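Local coordinates for DNA polymerase III, beta subunit (Thermotoga maritima, PDB 1VPK), which probably encircles DNA as a ring-shaped head-to-tail homodimer, tethering polymerases and other proteins to it and so conferring processivity, at residues 290-302 with 316-330. Numbering follows the deposited sequence.
Sequences ESVKFEIEENVMR and EVEVQKEGEDLVIAF
Ile296 and Lys321 cross obliquely, CG2 of the isoleucine 3.8 Å from CG of the lysine. Lys321 leaves its strand with CG anti to the backbone N (chi1 179°) and then bends at chi2 (-86°), which lays its methylenes along the turn at Glu297 and Glu298. Lys321 NZ is gripped by three acceptors: Glu298 OE1 at 2.6 Å, met from above the carboxylate plane, Asp325 OD1 at 2.7 Å and the carbonyl O of Gly323 at 2.8 Å. A long, flexible cation suits this place, because two acidic side chains lie close together here and its charge probably offsets their repulsion. Ile296 N bonds to Leu326 O at 2.7 Å; beta-branched and apolar, Ile296 suits a strand whose face, shared with Leu326 and Ile328, packs against Phe351 of strand 346-351. Most of the contact lies in an antiparallel four-stranded sheet of the C-terminal clamp domain: strands 292-296 and 300-307 form the middle, 326-330 and 311-318 flank them, while 320-323 passes to the edge of a second sheet, beside strand 265-270. On the same face as Ile296, Phe330 brings CD2 to CD1 and CE1 of Phe294, offset edge-to-face with planes at 80°; flat rings let a C-H edge rest on an apolar face. On the other, partly exposed face, extended Glu316 can lay CG on Val300 CB at 3.9 Å while OE1 reaches toward Arg302 NE in a long salt bridge of 3.8 Å. Long Arg302 also pairs through NH1 with Glu295 OE1, joining both acids in one network.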
loop_
_atom_site.group_PDB
_atom_site.type_symbol
_atom_site.label_atom_id
_atom_site.label_comp_id
_atom_site.label_asym_id
_atom_site.label_seq_id
_atom_site.Cartn_x
_atom_site.Cartn_y
_atom_site.Cartn_z
ATOM N N GLU A 290 -22.279 -3.075 8.051
ATOM C CA GLU A 290 -21.990 -3.142 6.590
ATOM C C GLU A 290 -23.221 -2.764 5.783
ATOM O O GLU A 290 -23.575 -3.404 4.768
ATOM C CB GLU A 290 -21.499 -4.540 6.184
ATOM C CG GLU A 290 -20.436 -5.135 7.089
ATOM C CD GLU A 290 -19.085 -4.425 7.047
ATOM O OE1 GLU A 290 -18.782 -3.782 6.032
ATOM O OE2 GLU A 290 -18.297 -4.543 8.018
ATOM N N SER A 291 -23.888 -1.710 6.240
ATOM C CA SER A 291 -25.184 -1.322 5.677
ATOM C C SER A 291 -25.346 0.174 5.672
ATOM O O SER A 291 -24.941 0.803 6.614
ATOM C CB SER A 291 -26.280 -1.921 6.540
ATOM O OG SER A 291 -27.509 -1.269 6.336
ATOM N N VAL A 292 -25.910 0.726 4.594
ATOM C CA VAL A 292 -26.373 2.092 4.550
ATOM C C VAL A 292 -27.829 2.047 4.093
ATOM O O VAL A 292 -28.153 1.359 3.140
ATOM C CB VAL A 292 -25.520 2.985 3.624
ATOM C CG1 VAL A 292 -25.406 2.417 2.170
ATOM C CG2 VAL A 292 -26.074 4.450 3.543
ATOM N N LYS A 293 -28.685 2.738 4.833
ATOM C CA LYS A 293 -30.080 2.998 4.467
ATOM C C LYS A 293 -30.171 4.358 3.786
ATOM O O LYS A 293 -29.702 5.386 4.327
ATOM C CB LYS A 293 -30.937 2.992 5.728
ATOM C CG LYS A 293 -32.417 3.185 5.475
ATOM C CD LYS A 293 -33.229 3.052 6.748
ATOM C CE LYS A 293 -32.891 4.167 7.714
ATOM N NZ LYS A 293 -33.917 4.268 8.803
ATOM N N PHE A 294 -30.738 4.340 2.573
ATOM C CA PHE A 294 -31.060 5.534 1.820
ATOM C C PHE A 294 -32.506 5.859 2.089
ATOM O O PHE A 294 -33.364 4.994 1.920
ATOM C CB PHE A 294 -30.880 5.308 0.320
ATOM C CG PHE A 294 -29.450 5.166 -0.104
ATOM C CD1 PHE A 294 -28.741 4.050 0.187
ATOM C CD2 PHE A 294 -28.814 6.150 -0.796
ATOM C CE1 PHE A 294 -27.431 3.935 -0.192
ATOM C CE2 PHE A 294 -27.511 6.014 -1.178
ATOM C CZ PHE A 294 -26.844 4.910 -0.891
ATOM N N GLU A 295 -32.743 7.087 2.550
ATOM C CA GLU A 295 -34.061 7.686 2.714
ATOM C C GLU A 295 -34.128 8.772 1.644
ATOM O O GLU A 295 -33.566 9.879 1.776
ATOM C CB GLU A 295 -34.221 8.261 4.113
ATOM C CG GLU A 295 -34.107 7.213 5.185
ATOM C CD GLU A 295 -33.968 7.799 6.569
ATOM O OE1 GLU A 295 -33.869 9.020 6.725
ATOM O OE2 GLU A 295 -33.972 7.023 7.524
ATOM N N ILE A 296 -34.795 8.423 0.564
ATOM C CA ILE A 296 -34.923 9.286 -0.574
ATOM C C ILE A 296 -36.227 10.100 -0.488
ATOM O O ILE A 296 -37.319 9.556 -0.359
ATOM C CB ILE A 296 -34.886 8.454 -1.853
ATOM C CG1 ILE A 296 -33.611 7.641 -1.921
ATOM C CG2 ILE A 296 -35.015 9.379 -3.057
ATOM C CD1 ILE A 296 -33.692 6.513 -2.845
ATOM N N GLU A 297 -36.075 11.417 -0.504
ATOM C CA GLU A 297 -37.148 12.367 -0.383
ATOM C C GLU A 297 -37.057 13.271 -1.602
ATOM O O GLU A 297 -36.243 13.041 -2.509
ATOM C CB GLU A 297 -36.999 13.191 0.898
ATOM C CG GLU A 297 -36.915 12.323 2.167
ATOM C CD GLU A 297 -36.480 13.098 3.423
ATOM O OE1 GLU A 297 -36.484 14.365 3.397
ATOM O OE2 GLU A 297 -36.152 12.424 4.443
ATOM N N GLU A 298 -37.878 14.312 -1.629
ATOM C CA GLU A 298 -38.077 15.023 -2.862
ATOM C C GLU A 298 -36.830 15.718 -3.407
ATOM O O GLU A 298 -36.598 15.680 -4.627
ATOM C CB GLU A 298 -39.251 15.989 -2.733
ATOM C CG GLU A 298 -39.793 16.507 -4.134
ATOM C CD GLU A 298 -39.561 15.546 -5.360
ATOM O OE1 GLU A 298 -40.109 14.411 -5.393
ATOM O OE2 GLU A 298 -38.821 15.969 -6.301
ATOM N N ASN A 299 -36.044 16.323 -2.518
ATOM C CA ASN A 299 -34.865 17.134 -2.873
ATOM C C ASN A 299 -33.529 16.639 -2.292
ATOM O O ASN A 299 -32.475 17.199 -2.598
ATOM C CB ASN A 299 -35.065 18.562 -2.306
ATOM C CG ASN A 299 -36.106 19.336 -3.057
ATOM O OD1 ASN A 299 -37.114 19.744 -2.505
ATOM N ND2 ASN A 299 -35.885 19.510 -4.343
ATOM N N VAL A 300 -33.603 15.682 -1.383
ATOM C CA VAL A 300 -32.443 15.190 -0.665
ATOM C C VAL A 300 -32.593 13.708 -0.457
ATOM O O VAL A 300 -33.693 13.131 -0.540
ATOM C CB VAL A 300 -32.232 15.880 0.749
ATOM C CG1 VAL A 300 -31.993 17.349 0.606
ATOM C CG2 VAL A 300 -33.421 15.680 1.656
ATOM N N MET A 301 -31.468 13.101 -0.152
ATOM C CA MET A 301 -31.393 11.726 0.195
ATOM C C MET A 301 -30.578 11.702 1.472
ATOM O O MET A 301 -29.526 12.329 1.510
ATOM C CB MET A 301 -30.680 11.039 -0.966
ATOM C CG MET A 301 -30.554 9.631 -0.890
ATOM S SD MET A 301 -29.976 8.929 -2.454
ATOM C CE MET A 301 -28.368 9.611 -2.732
ATOM N N ARG A 302 -31.070 11.050 2.525
ATOM C CA ARG A 302 -30.282 10.846 3.745
ATOM C C ARG A 302 -29.680 9.455 3.732
ATOM O O ARG A 302 -30.375 8.482 3.413
ATOM C CB ARG A 302 -31.148 10.994 4.999
ATOM C CG ARG A 302 -31.902 12.354 5.130
ATOM C CD ARG A 302 -32.967 12.277 6.229
ATOM N NE ARG A 302 -32.488 12.766 7.521
ATOM C CZ ARG A 302 -32.771 12.236 8.722
ATOM N NH1 ARG A 302 -33.501 11.126 8.850
ATOM N NH2 ARG A 302 -32.271 12.790 9.829
ATOM N N GLU A 316 -26.881 13.913 4.897
ATOM C CA GLU A 316 -27.933 14.363 3.992
ATOM C C GLU A 316 -27.335 15.010 2.767
ATOM O O GLU A 316 -26.572 15.946 2.910
ATOM C CB GLU A 316 -28.795 15.364 4.724
ATOM C CG GLU A 316 -29.949 15.904 3.889
ATOM C CD GLU A 316 -30.974 16.610 4.751
ATOM O OE1 GLU A 316 -31.682 15.922 5.502
ATOM O OE2 GLU A 316 -31.050 17.854 4.663
ATOM N N VAL A 317 -27.656 14.511 1.570
ATOM C CA VAL A 317 -27.088 15.067 0.341
ATOM C C VAL A 317 -28.154 15.543 -0.619
ATOM O O VAL A 317 -29.234 14.943 -0.697
ATOM C CB VAL A 317 -26.119 14.104 -0.367
ATOM C CG1 VAL A 317 -25.061 13.634 0.623
ATOM C CG2 VAL A 317 -26.794 12.937 -0.985
ATOM N N GLU A 318 -27.841 16.614 -1.337
ATOM C CA GLU A 318 -28.753 17.207 -2.325
ATOM C C GLU A 318 -28.815 16.379 -3.580
ATOM O O GLU A 318 -27.797 15.961 -4.106
ATOM C CB GLU A 318 -28.316 18.619 -2.696
ATOM C CG GLU A 318 -28.457 19.593 -1.589
ATOM C CD GLU A 318 -27.889 20.952 -1.935
ATOM O OE1 GLU A 318 -27.476 21.166 -3.105
ATOM O OE2 GLU A 318 -27.848 21.802 -1.016
ATOM N N VAL A 319 -30.028 16.154 -4.096
ATOM C CA VAL A 319 -30.205 15.274 -5.251
ATOM C C VAL A 319 -31.311 15.873 -6.089
ATOM O O VAL A 319 -32.097 16.660 -5.576
ATOM C CB VAL A 319 -30.605 13.827 -4.892
ATOM C CG1 VAL A 319 -29.575 13.152 -4.036
ATOM C CG2 VAL A 319 -31.981 13.745 -4.237
ATOM N N GLN A 320 -31.331 15.520 -7.373
ATOM C CA GLN A 320 -32.520 15.689 -8.173
ATOM C C GLN A 320 -33.221 14.343 -8.264
ATOM O O GLN A 320 -32.599 13.346 -8.664
ATOM C CB GLN A 320 -32.140 16.224 -9.534
ATOM C CG GLN A 320 -31.541 17.642 -9.484
ATOM C CD GLN A 320 -32.522 18.704 -9.103
ATOM O OE1 GLN A 320 -33.673 18.730 -9.557
ATOM N NE2 GLN A 320 -32.079 19.617 -8.246
ATOM N N LYS A 321 -34.485 14.290 -7.834
ATOM C CA LYS A 321 -35.249 13.044 -7.725
ATOM C C LYS A 321 -36.629 13.130 -8.450
ATOM O O LYS A 321 -37.369 14.072 -8.260
ATOM C CB LYS A 321 -35.449 12.738 -6.241
ATOM C CG LYS A 321 -36.257 11.478 -5.916
ATOM C CD LYS A 321 -37.766 11.762 -5.897
ATOM C CE LYS A 321 -38.449 11.369 -4.614
ATOM N NZ LYS A 321 -39.844 11.949 -4.629
ATOM N N GLU A 322 -36.919 12.139 -9.287
ATOM C CA GLU A 322 -38.216 11.948 -9.950
ATOM C C GLU A 322 -38.896 10.724 -9.313
ATOM O O GLU A 322 -38.242 9.766 -9.005
ATOM C CB GLU A 322 -38.004 11.538 -11.416
ATOM C CG GLU A 322 -37.396 12.566 -12.307
ATOM C CD GLU A 322 -37.473 12.217 -13.780
ATOM O OE1 GLU A 322 -37.169 11.074 -14.181
ATOM O OE2 GLU A 322 -37.805 13.112 -14.543
ATOM N N GLY A 323 -40.214 10.743 -9.186
ATOM C CA GLY A 323 -40.972 9.580 -8.768
ATOM C C GLY A 323 -41.187 9.527 -7.289
ATOM O O GLY A 323 -41.277 10.521 -6.634
ATOM N N GLU A 324 -41.253 8.320 -6.764
ATOM C CA GLU A 324 -41.667 8.067 -5.396
ATOM C C GLU A 324 -40.543 8.225 -4.352
ATOM O O GLU A 324 -39.400 7.855 -4.608
ATOM C CB GLU A 324 -42.179 6.620 -5.343
ATOM C CG GLU A 324 -43.483 6.401 -6.065
ATOM C CD GLU A 324 -44.598 7.099 -5.321
ATOM O OE1 GLU A 324 -44.998 6.586 -4.235
ATOM O OE2 GLU A 324 -45.060 8.178 -5.788
ATOM N N ASP A 325 -40.884 8.720 -3.157
ATOM C CA ASP A 325 -39.983 8.643 -2.020
ATOM C C ASP A 325 -39.777 7.170 -1.705
ATOM O O ASP A 325 -40.666 6.377 -1.934
ATOM C CB ASP A 325 -40.536 9.342 -0.784
ATOM C CG ASP A 325 -40.696 10.842 -0.967
ATOM O OD1 ASP A 325 -40.179 11.431 -1.972
ATOM O OD2 ASP A 325 -41.355 11.446 -0.082
ATOM N N LEU A 326 -38.595 6.828 -1.207
ATOM C CA LEU A 326 -38.198 5.438 -0.997
ATOM C C LEU A 326 -37.195 5.342 0.137
ATOM O O LEU A 326 -36.346 6.202 0.265
ATOM C CB LEU A 326 -37.562 4.889 -2.264
ATOM C CG LEU A 326 -36.992 3.474 -2.263
ATOM C CD1 LEU A 326 -38.070 2.455 -1.939
ATOM C CD2 LEU A 326 -36.373 3.241 -3.622
ATOM N N VAL A 327 -37.358 4.327 0.991
ATOM C CA VAL A 327 -36.363 3.932 1.965
ATOM C C VAL A 327 -35.856 2.537 1.511
ATOM O O VAL A 327 -36.656 1.628 1.238
ATOM C CB VAL A 327 -36.964 3.911 3.367
ATOM C CG1 VAL A 327 -35.925 3.388 4.404
ATOM C CG2 VAL A 327 -37.490 5.292 3.725
ATOM N N ILE A 328 -34.542 2.400 1.357
ATOM C CA ILE A 328 -33.920 1.201 0.757
ATOM C C ILE A 328 -32.458 1.044 1.236
ATOM O O ILE A 328 -31.762 2.015 1.344
ATOM C CB ILE A 328 -33.998 1.220 -0.802
ATOM C CG1 ILE A 328 -33.480 -0.090 -1.390
ATOM C CG2 ILE A 328 -33.191 2.388 -1.395
ATOM C CD1 ILE A 328 -33.783 -0.256 -2.863
ATOM N N ALA A 329 -32.014 -0.177 1.555
ATOM C CA ALA A 329 -30.658 -0.397 2.128
ATOM C C ALA A 329 -29.744 -1.177 1.194
ATOM O O ALA A 329 -30.194 -2.133 0.494
ATOM C CB ALA A 329 -30.754 -1.167 3.506
ATOM N N PHE A 330 -28.457 -0.824 1.245
ATOM C CA PHE A 330 -27.391 -1.502 0.487
ATOM C C PHE A 330 -26.120 -1.738 1.298
ATOM O O PHE A 330 -25.859 -1.065 2.300
ATOM C CB PHE A 330 -27.010 -0.667 -0.725
ATOM C CG PHE A 330 -28.122 -0.503 -1.721
ATOM C CD1 PHE A 330 -28.380 -1.475 -2.658
ATOM C CD2 PHE A 330 -28.925 0.630 -1.703
ATOM C CE1 PHE A 330 -29.410 -1.332 -3.549
ATOM C CE2 PHE A 330 -29.942 0.770 -2.594
ATOM C CZ PHE A 330 -30.183 -0.206 -3.499
HETATM O O HOH W 1 -40.237 14.528 0.147
HETATM O O HOH W 2 -33.776 20.604 -5.542
#